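Local coordinates for putative cell surface protein (Streptococcus pyogenes, PDB 4OFQ), which probably serves as an adhesin on the streptococcal cell surface, this part being the C-terminal domain of the antigen I/II-family protein AspA, at residues Q45-M53 and F138-G146; P227-Y237 and L299-A310. All coordinates share one frame; numbering follows the deposited sequence.

Contact 1 of 2, residues Q45-M53 and F138-G146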
loop_
_atom_site.group_PDB
_atom_site.type_symbol
_atom_site.label_atom_id
_atom_site.label_comp_id
_atom_site.label_asym_id
_atom_site.label_seq_id
_atom_site.Cartn_x
_atom_site.Cartn_y
_atom_site.Cartn_z
ATOM N N GLN A 45 1.211 -9.312 -22.056
ATOM C CA GLN A 45 1.431 -10.631 -22.638
ATOM C C GLN A 45 1.931 -10.362 -24.054
ATOM O O GLN A 45 1.183 -9.864 -24.899
ATOM C CB GLN A 45 0.109 -11.412 -22.640
ATOM C CG GLN A 45 0.126 -12.841 -23.216
ATOM C CD GLN A 45 -1.172 -13.591 -22.885
ATOM O OE1 GLN A 45 -2.204 -12.968 -22.608
ATOM N NE2 GLN A 45 -1.123 -14.927 -22.902
ATOM N N ASP A 46 3.205 -10.676 -24.297
ATOM C CA ASP A 46 3.937 -10.184 -25.459
ATOM C C ASP A 46 3.866 -11.153 -26.639
ATOM O O ASP A 46 4.444 -12.235 -26.597
ATOM C CB ASP A 46 5.400 -9.966 -25.045
ATOM C CG ASP A 46 6.286 -9.451 -26.173
ATOM O OD1 ASP A 46 5.783 -9.056 -27.246
ATOM O OD2 ASP A 46 7.515 -9.424 -25.959
ATOM N N PHE A 47 3.185 -10.748 -27.703
ATOM C CA PHE A 47 3.030 -11.612 -28.871
ATOM C C PHE A 47 3.721 -11.037 -30.092
ATOM O O PHE A 47 3.694 -11.634 -31.163
ATOM C CB PHE A 47 1.555 -11.826 -29.197
ATOM C CG PHE A 47 0.834 -12.704 -28.210
ATOM C CD1 PHE A 47 1.501 -13.727 -27.561
ATOM C CD2 PHE A 47 -0.512 -12.506 -27.943
ATOM C CE1 PHE A 47 0.833 -14.546 -26.646
ATOM C CE2 PHE A 47 -1.185 -13.322 -27.038
ATOM C CZ PHE A 47 -0.513 -14.339 -26.391
ATOM N N ASP A 48 4.336 -9.875 -29.925
ATOM C CA ASP A 48 4.954 -9.164 -31.038
ATOM C C ASP A 48 5.825 -10.042 -31.954
ATOM O O ASP A 48 5.715 -9.963 -33.179
ATOM C CB ASP A 48 5.750 -7.968 -30.516
ATOM C CG ASP A 48 6.334 -7.141 -31.629
ATOM O OD1 ASP A 48 5.562 -6.446 -32.316
ATOM O OD2 ASP A 48 7.561 -7.193 -31.819
ATOM N N GLN A 49 6.668 -10.883 -31.362
ATOM C CA GLN A 49 7.602 -11.700 -32.140
ATOM C C GLN A 49 6.898 -12.709 -33.054
ATOM O O GLN A 49 7.458 -13.144 -34.061
ATOM C CB GLN A 49 8.558 -12.459 -31.214
ATOM C CG GLN A 49 9.744 -11.653 -30.735
ATOM C CD GLN A 49 10.639 -11.188 -31.870
ATOM O OE1 GLN A 49 11.301 -11.991 -32.528
ATOM N NE2 GLN A 49 10.665 -9.882 -32.099
ATOM N N TYR A 50 5.677 -13.085 -32.690
ATOM C CA TYR A 50 4.948 -14.133 -33.407
ATOM C C TYR A 50 4.248 -13.641 -34.672
ATOM O O TYR A 50 3.763 -14.451 -35.459
ATOM C CB TYR A 50 3.920 -14.783 -32.484
ATOM C CG TYR A 50 4.524 -15.381 -31.242
ATOM C CD1 TYR A 50 5.618 -16.229 -31.326
ATOM C CD2 TYR A 50 4.013 -15.083 -29.982
ATOM C CE1 TYR A 50 6.187 -16.779 -30.187
ATOM C CE2 TYR A 50 4.581 -15.623 -28.834
ATOM C CZ TYR A 50 5.663 -16.479 -28.951
ATOM O OH TYR A 50 6.225 -17.026 -27.824
ATOM N N LYS A 51 4.188 -12.324 -34.858
ATOM C CA LYS A 51 3.456 -11.738 -35.981
ATOM C C LYS A 51 3.912 -12.262 -37.330
ATOM O O LYS A 51 5.105 -12.291 -37.624
ATOM C CB LYS A 51 3.593 -10.211 -35.963
ATOM C CG LYS A 51 2.807 -9.502 -37.051
ATOM C CD LYS A 51 2.939 -7.989 -36.933
ATOM C CE LYS A 51 2.079 -7.266 -37.960
ATOM N NZ LYS A 51 2.170 -5.780 -37.816
ATOM N N GLY A 52 2.953 -12.691 -38.146
ATOM C CA GLY A 52 3.227 -13.095 -39.511
ATOM C C GLY A 52 3.870 -14.462 -39.665
ATOM O O GLY A 52 4.123 -14.899 -40.784
ATOM N N MET A 53 4.129 -15.143 -38.552
ATOM C CA MET A 53 4.702 -16.484 -38.617
ATOM C C MET A 53 3.605 -17.539 -38.650
ATOM O O MET A 53 2.428 -17.239 -38.414
ATOM C CB MET A 53 5.629 -16.742 -37.430
ATOM C CG MET A 53 6.627 -15.619 -37.161
ATOM S SD MET A 53 8.059 -16.160 -36.203
ATOM C CE MET A 53 7.332 -16.618 -34.651
ATOM N N PHE A 138 -7.552 -18.365 -30.783
ATOM C CA PHE A 138 -6.823 -17.312 -30.100
ATOM C C PHE A 138 -5.512 -17.021 -30.835
ATOM O O PHE A 138 -5.081 -15.867 -30.937
ATOM C CB PHE A 138 -6.567 -17.737 -28.650
ATOM C CG PHE A 138 -6.118 -16.622 -27.748
ATOM C CD1 PHE A 138 -7.039 -15.764 -27.156
ATOM C CD2 PHE A 138 -4.769 -16.444 -27.473
ATOM C CE1 PHE A 138 -6.614 -14.739 -26.311
ATOM C CE2 PHE A 138 -4.342 -15.428 -26.636
ATOM C CZ PHE A 138 -5.259 -14.578 -26.060
ATOM N N TYR A 139 -4.900 -18.078 -31.359
ATOM C CA TYR A 139 -3.676 -17.949 -32.127
ATOM C C TYR A 139 -3.918 -17.126 -33.393
ATOM O O TYR A 139 -3.166 -16.202 -33.715
ATOM C CB TYR A 139 -3.135 -19.328 -32.505
ATOM C CG TYR A 139 -1.977 -19.234 -33.455
ATOM C CD1 TYR A 139 -0.755 -18.718 -33.033
ATOM C CD2 TYR A 139 -2.102 -19.634 -34.788
ATOM C CE1 TYR A 139 0.315 -18.607 -33.901
ATOM C CE2 TYR A 139 -1.033 -19.530 -35.667
ATOM C CZ TYR A 139 0.172 -19.007 -35.217
ATOM O OH TYR A 139 1.238 -18.890 -36.073
ATOM N N LYS A 140 -4.985 -17.460 -34.107
ATOM C CA LYS A 140 -5.298 -16.786 -35.356
ATOM C C LYS A 140 -5.684 -15.318 -35.131
ATOM O O LYS A 140 -5.261 -14.428 -35.874
ATOM C CB LYS A 140 -6.413 -17.552 -36.075
ATOM C CG LYS A 140 -6.801 -17.022 -37.439
ATOM C CD LYS A 140 -7.857 -17.928 -38.060
ATOM C CE LYS A 140 -8.121 -17.578 -39.514
ATOM N NZ LYS A 140 -9.233 -18.408 -40.060
ATOM N N ALA A 141 -6.465 -15.064 -34.086
ATOM C CA ALA A 141 -6.984 -13.726 -33.833
ATOM C C ALA A 141 -5.956 -12.761 -33.248
ATOM O O ALA A 141 -5.939 -11.579 -33.612
ATOM C CB ALA A 141 -8.218 -13.792 -32.927
ATOM N N TYR A 142 -5.118 -13.245 -32.331
ATOM C CA TYR A 142 -4.227 -12.348 -31.590
ATOM C C TYR A 142 -2.746 -12.667 -31.734
ATOM O O TYR A 142 -1.971 -11.802 -32.103
ATOM C CB TYR A 142 -4.638 -12.274 -30.111
ATOM C CG TYR A 142 -6.098 -11.912 -29.984
ATOM C CD1 TYR A 142 -6.541 -10.634 -30.293
ATOM C CD2 TYR A 142 -7.035 -12.862 -29.621
ATOM C CE1 TYR A 142 -7.876 -10.304 -30.213
ATOM C CE2 TYR A 142 -8.371 -12.548 -29.551
ATOM C CZ TYR A 142 -8.789 -11.271 -29.848
ATOM O OH TYR A 142 -10.127 -10.963 -29.770
ATOM N N VAL A 143 -2.363 -13.908 -31.454
ATOM C CA VAL A 143 -0.951 -14.291 -31.431
ATOM C C VAL A 143 -0.258 -14.112 -32.784
ATOM O O VAL A 143 0.804 -13.481 -32.879
ATOM C CB VAL A 143 -0.788 -15.749 -30.991
ATOM C CG1 VAL A 143 0.687 -16.139 -30.997
ATOM C CG2 VAL A 143 -1.424 -15.965 -29.608
ATOM N N GLN A 144 -0.867 -14.673 -33.821
ATOM C CA GLN A 144 -0.310 -14.627 -35.173
ATOM C C GLN A 144 -0.340 -13.212 -35.758
ATOM O O GLN A 144 0.393 -12.903 -36.708
ATOM C CB GLN A 144 -1.068 -15.600 -36.084
ATOM C CG GLN A 144 -0.425 -15.847 -37.434
ATOM C CD GLN A 144 -1.147 -16.923 -38.228
ATOM O OE1 GLN A 144 -2.373 -16.929 -38.309
ATOM N NE2 GLN A 144 -0.386 -17.844 -38.812
ATOM N N LYS A 145 -1.193 -12.361 -35.196
ATOM C CA LYS A 145 -1.247 -10.960 -35.609
ATOM C C LYS A 145 -0.329 -10.067 -34.769
ATOM O O LYS A 145 -0.253 -8.858 -34.990
ATOM C CB LYS A 145 -2.687 -10.447 -35.556
ATOM C CG LYS A 145 -3.629 -11.199 -36.501
ATOM C CD LYS A 145 -5.021 -10.579 -36.503
ATOM C CE LYS A 145 -5.939 -11.301 -37.470
ATOM N NZ LYS A 145 -7.323 -10.748 -37.425
ATOM N N GLY A 146 0.360 -10.667 -33.803
ATOM C CA GLY A 146 1.281 -9.926 -32.957
ATOM C C GLY A 146 0.578 -8.912 -32.064
ATOM O O GLY A 146 1.131 -7.866 -31.738
HETATM O O HOH W 1 3.153 -17.180 -35.078
#
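K51 and G146 bring the two backbones within 4.1 Å at CA, where the type II turn Y50-M53 lies against the Schellman motif that ends helix 135-143. G52 N donates to Q144 O (2.9 Å, 165° at the hydrogen), and K51 CA makes a CA-H...O contact with the same oxygen. The Q144 side chain returns the grip: its chain runs extended from a CG anti to the backbone N (chi1 -169°), carrying NE2 to M53 O at 2.9 Å, in the plane of both the amide and the accepting carbonyl. Beside it, a water takes its place between Y50 O and Y139 OH, a hydroxyl that is also hydrogen-bonded to A55 N. Beneath this polar layer V143 spreads its two methyls. CG2 sits over the centre of the F47 ring in a CH-pi contact, 3.7 Å from the centroid, while CG1 meets Y50 CD2 at 3.6 Å. F47 CE2 also reaches F138 CE2 (3.8 Å), the two side chains crossing at about a right angle. G146 presses its CA toward F47 O and K51 CB, its positive phi turning the chain out of the helix. F64 of strand 64-70 touches V143 and F138, and Y50 OH is hydrogen-bonded to D174. The chemistry is thus two-layered: straight amide-carbonyl bonds tie turn to helix end, and a buried aromatic-aliphatic cluster probably sets how the helix sits on the loop.

Contact 2 of 2, residues P227-Y237 and L299-A310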
loop_
_atom_site.group_PDB
_atom_site.type_symbol
_atom_site.label_atom_id
_atom_site.label_comp_id
_atom_site.label_asym_id
_atom_site.label_seq_id
_atom_site.Cartn_x
_atom_site.Cartn_y
_atom_site.Cartn_z
ATOM N N PRO A 227 7.792 8.766 4.564
ATOM C CA PRO A 227 9.112 8.738 3.932
ATOM C C PRO A 227 9.077 9.185 2.490
ATOM O O PRO A 227 8.006 9.160 1.865
ATOM C CB PRO A 227 9.481 7.253 3.980
ATOM C CG PRO A 227 8.141 6.567 3.811
ATOM C CD PRO A 227 7.177 7.422 4.620
ATOM N N THR A 228 10.240 9.568 1.965
ATOM C CA THR A 228 10.359 9.897 0.553
ATOM C C THR A 228 10.440 8.609 -0.249
ATOM O O THR A 228 10.558 7.526 0.326
ATOM C CB THR A 228 11.592 10.773 0.252
ATOM O OG1 THR A 228 12.780 10.066 0.623
ATOM C CG2 THR A 228 11.527 12.072 1.032
ATOM N N ASN A 229 10.376 8.742 -1.571
ATOM C CA ASN A 229 10.314 7.590 -2.472
ATOM C C ASN A 229 9.108 6.691 -2.163
ATOM O O ASN A 229 9.198 5.458 -2.152
ATOM C CB ASN A 229 11.632 6.809 -2.462
ATOM C CG ASN A 229 11.879 6.060 -3.762
ATOM O OD1 ASN A 229 12.192 4.873 -3.752
ATOM N ND2 ASN A 229 11.730 6.753 -4.889
ATOM N N ARG A 230 7.983 7.341 -1.893
ATOM C CA ARG A 230 6.722 6.661 -1.666
ATOM C C ARG A 230 5.905 6.695 -2.965
ATOM O O ARG A 230 6.187 7.499 -3.866
ATOM C CB ARG A 230 5.960 7.351 -0.534
ATOM C CG ARG A 230 5.701 8.825 -0.818
ATOM C CD ARG A 230 4.903 9.439 0.282
ATOM N NE ARG A 230 4.608 10.842 0.049
ATOM C CZ ARG A 230 5.370 11.841 0.468
ATOM N NH1 ARG A 230 6.495 11.587 1.136
ATOM N NH2 ARG A 230 5.006 13.091 0.217
ATOM N N GLY A 231 4.907 5.821 -3.069
ATOM C CA GLY A 231 4.083 5.747 -4.264
ATOM C C GLY A 231 2.714 6.405 -4.135
ATOM O O GLY A 231 1.779 6.077 -4.882
ATOM N N TYR A 232 2.597 7.354 -3.212
ATOM C CA TYR A 232 1.309 7.970 -2.916
ATOM C C TYR A 232 1.479 9.399 -2.419
ATOM O O TYR A 232 2.527 9.770 -1.888
ATOM C CB TYR A 232 0.569 7.173 -1.834
ATOM C CG TYR A 232 1.382 7.002 -0.568
ATOM C CD1 TYR A 232 2.254 5.926 -0.422
ATOM C CD2 TYR A 232 1.287 7.917 0.474
ATOM C CE1 TYR A 232 3.006 5.765 0.713
ATOM C CE2 TYR A 232 2.028 7.763 1.614
ATOM C CZ TYR A 232 2.887 6.691 1.736
ATOM O OH TYR A 232 3.641 6.551 2.874
ATOM N N ASP A 233 0.419 10.176 -2.573
ATOM C CA ASP A 233 0.337 11.513 -1.992
ATOM C C ASP A 233 -0.487 11.464 -0.715
ATOM O O ASP A 233 -1.099 10.442 -0.404
ATOM C CB ASP A 233 -0.289 12.461 -3.006
ATOM C CG ASP A 233 0.481 12.483 -4.298
ATOM O OD1 ASP A 233 1.707 12.671 -4.221
ATOM O OD2 ASP A 233 -0.117 12.264 -5.375
ATOM N N LEU A 234 -0.514 12.569 0.020
ATOM C CA LEU A 234 -1.177 12.599 1.323
ATOM C C LEU A 234 -2.605 13.150 1.262
ATOM O O LEU A 234 -2.826 14.227 0.723
ATOM C CB LEU A 234 -0.345 13.413 2.311
ATOM C CG LEU A 234 0.973 12.751 2.725
ATOM C CD1 LEU A 234 1.857 13.694 3.552
ATOM C CD2 LEU A 234 0.675 11.464 3.489
ATOM N N THR A 235 -3.574 12.411 1.809
ATOM C CA THR A 235 -4.956 12.902 1.867
ATOM C C THR A 235 -5.504 13.020 3.299
ATOM O O THR A 235 -6.513 13.694 3.540
ATOM C CB THR A 235 -5.915 12.072 0.991
ATOM O OG1 THR A 235 -5.824 10.688 1.339
ATOM C CG2 THR A 235 -5.563 12.232 -0.477
ATOM N N GLU A 236 -4.840 12.361 4.242
ATOM C CA GLU A 236 -5.245 12.422 5.655
ATOM C C GLU A 236 -4.046 12.238 6.576
ATOM O O GLU A 236 -3.200 11.377 6.328
ATOM C CB GLU A 236 -6.274 11.338 5.966
ATOM C CG GLU A 236 -6.656 11.244 7.457
ATOM C CD GLU A 236 -7.663 10.148 7.741
ATOM O OE1 GLU A 236 -7.440 8.998 7.305
ATOM O OE2 GLU A 236 -8.689 10.440 8.399
ATOM N N TYR A 237 -3.994 13.044 7.636
ATOM C CA TYR A 237 -2.972 12.941 8.686
ATOM C C TYR A 237 -3.639 13.596 9.894
ATOM O O TYR A 237 -3.665 14.829 10.036
ATOM C CB TYR A 237 -1.683 13.674 8.295
ATOM C CG TYR A 237 -0.440 13.334 9.126
ATOM C CD1 TYR A 237 -0.200 13.946 10.367
ATOM C CD2 TYR A 237 0.506 12.440 8.651
ATOM C CE1 TYR A 237 0.952 13.644 11.126
ATOM C CE2 TYR A 237 1.650 12.128 9.394
ATOM C CZ TYR A 237 1.870 12.730 10.625
ATOM O OH TYR A 237 3.027 12.415 11.322
ATOM N N LEU A 299 -2.171 19.284 2.759
ATOM C CA LEU A 299 -1.574 17.972 2.534
ATOM C C LEU A 299 -1.334 17.736 1.049
ATOM O O LEU A 299 -0.329 17.141 0.667
ATOM C CB LEU A 299 -2.453 16.862 3.101
ATOM C CG LEU A 299 -2.560 16.844 4.627
ATOM C CD1 LEU A 299 -3.517 15.755 5.091
ATOM C CD2 LEU A 299 -1.188 16.689 5.244
ATOM N N ALA A 300 -2.240 18.237 0.216
ATOM C CA ALA A 300 -2.134 18.029 -1.224
ATOM C C ALA A 300 -0.917 18.723 -1.850
ATOM O O ALA A 300 -0.513 18.399 -2.973
ATOM C CB ALA A 300 -3.422 18.455 -1.922
ATOM N N LYS A 301 -0.331 19.669 -1.121
ATOM C CA LYS A 301 0.801 20.433 -1.633
ATOM C C LYS A 301 2.172 19.833 -1.292
ATOM O O LYS A 301 3.186 20.290 -1.816
ATOM C CB LYS A 301 0.724 21.886 -1.140
ATOM C CG LYS A 301 -0.510 22.636 -1.639
ATOM C CD LYS A 301 -0.566 24.042 -1.066
ATOM C CE LYS A 301 -1.639 24.877 -1.751
ATOM N NZ LYS A 301 -1.612 26.284 -1.267
ATOM N N VAL A 302 2.208 18.824 -0.419
ATOM C CA VAL A 302 3.476 18.203 -0.036
ATOM C C VAL A 302 3.954 17.293 -1.168
ATOM O O VAL A 302 3.236 16.393 -1.584
ATOM C CB VAL A 302 3.349 17.411 1.294
ATOM C CG1 VAL A 302 4.689 16.781 1.692
ATOM C CG2 VAL A 302 2.858 18.323 2.401
ATOM N N VAL A 303 5.157 17.531 -1.679
ATOM C CA VAL A 303 5.652 16.736 -2.806
ATOM C C VAL A 303 6.148 15.349 -2.382
ATOM O O VAL A 303 6.450 15.122 -1.215
ATOM C CB VAL A 303 6.729 17.501 -3.613
ATOM C CG1 VAL A 303 6.123 18.752 -4.221
ATOM C CG2 VAL A 303 7.920 17.861 -2.733
ATOM N N ARG A 304 6.225 14.409 -3.321
ATOM C CA ARG A 304 6.618 13.045 -2.967
ATOM C C ARG A 304 8.081 12.908 -2.603
ATOM O O ARG A 304 8.469 11.971 -1.912
ATOM C CB ARG A 304 6.291 12.070 -4.093
ATOM C CG ARG A 304 4.974 11.416 -3.903
ATOM C CD ARG A 304 4.698 10.423 -4.983
ATOM N NE ARG A 304 3.301 10.512 -5.363
ATOM C CZ ARG A 304 2.726 9.726 -6.260
ATOM N NH1 ARG A 304 3.432 8.771 -6.862
ATOM N NH2 ARG A 304 1.442 9.895 -6.543
ATOM N N SER A 305 8.900 13.840 -3.069
ATOM C CA SER A 305 10.313 13.812 -2.737
ATOM C C SER A 305 10.577 14.416 -1.357
ATOM O O SER A 305 11.736 14.563 -0.953
ATOM C CB SER A 305 11.117 14.565 -3.793
ATOM O OG SER A 305 10.540 15.832 -4.015
ATOM N N SER A 306 9.508 14.774 -0.646
ATOM C CA SER A 306 9.633 15.338 0.700
ATOM C C SER A 306 9.050 14.428 1.770
ATOM O O SER A 306 7.985 13.837 1.585
ATOM C CB SER A 306 8.929 16.698 0.795
ATOM O OG SER A 306 8.970 17.201 2.133
ATOM N N GLU A 307 9.747 14.320 2.893
ATOM C CA GLU A 307 9.171 13.653 4.063
ATOM C C GLU A 307 8.046 14.507 4.634
ATOM O O GLU A 307 7.946 15.691 4.318
ATOM C CB GLU A 307 10.231 13.436 5.143
ATOM C CG GLU A 307 11.334 12.470 4.753
ATOM C CD GLU A 307 12.189 12.044 5.940
ATOM O OE1 GLU A 307 12.487 12.904 6.792
ATOM O OE2 GLU A 307 12.553 10.846 6.020
ATOM N N PHE A 308 7.204 13.912 5.476
ATOM C CA PHE A 308 6.201 14.684 6.207
ATOM C C PHE A 308 6.018 14.094 7.592
ATOM O O PHE A 308 5.861 12.885 7.746
ATOM C CB PHE A 308 4.852 14.736 5.462
ATOM C CG PHE A 308 3.793 15.548 6.182
ATOM C CD1 PHE A 308 3.730 16.928 6.035
ATOM C CD2 PHE A 308 2.880 14.933 7.026
ATOM C CE1 PHE A 308 2.768 17.681 6.702
ATOM C CE2 PHE A 308 1.916 15.676 7.705
ATOM C CZ PHE A 308 1.861 17.061 7.533
ATOM N N GLY A 309 6.051 14.941 8.612
ATOM C CA GLY A 309 5.771 14.461 9.953
ATOM C C GLY A 309 5.497 15.610 10.902
ATOM O O GLY A 309 6.007 16.720 10.704
ATOM N N ALA A 310 4.695 15.346 11.925
ATOM C CA ALA A 310 4.410 16.353 12.939
ATOM C C ALA A 310 4.156 15.684 14.279
ATOM O O ALA A 310 3.697 14.534 14.325
ATOM C CB ALA A 310 3.199 17.191 12.528
HETATM O O HOH W 2 12.583 9.346 3.682
HETATM O O HOH W 3 3.074 13.653 -1.869
HETATM O O HOH W 4 6.445 8.170 -6.668
HETATM O O HOH W 5 0.598 14.989 -0.724
#
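The F308 ring points its edge at the face of Y237, CE2 lying over the ring centre, in a T-shaped stack with centroids 4.9 Å apart and planes at 87°. The R230 guanidinium has R304 CA over one face and S306 O near its plane, bound by NH1 at 2.7 Å; within its own loop NH1 also donates to P227 O. In turn the R304 guanidinium lies with one face on the G231-Y232 peptide and its edge toward D233. It grips that carboxylate side-on, NE to OD1 (2.9 Å) and NH2 to OD2 (3.1 Å), the oxygens being met from above the carboxylate plane. A bend at chi3 (-140°) turns R304 to this position. R304 NH1 also pairs with D22, and D233 OD2 with K24; the carboxylates of D233 and D22 probably offset the charge of R304. L234 CD1 packs on F308 CB at 3.7 Å. A water joins R230 O to R304 NH1. Two irregular loops are thus laced together by an arginine-carbonyl bond and a salt bridge beside a cluster of F308, Y237, L234 and L299, at the end of a beta sandwich, where they lead into strands 237-242 and 310-318 of its two sheets.

The contacts follow in series along the chain, contact 1 closing before contact 2 opens. Their centres lie about 43 Å apart, with nearest atoms about 23 Å apart. They share no sheet: 45-53 follows strand 38-45 and meets helix 135-143 within the antigen I/II C2 terminal domain, whereas 227-237 and 299-310 belong to the cell surface antigen C-terminus domain. The centre of contact 1 lies about 35 Å from that of the chain, the centre of contact 2 about 14 Å. The loops of contact 2 also meet S32, D22 and K24 of the N-terminal half, so contact 2 helps join the two halves of the elongated molecule, while contact 1 closes loops at a distal end.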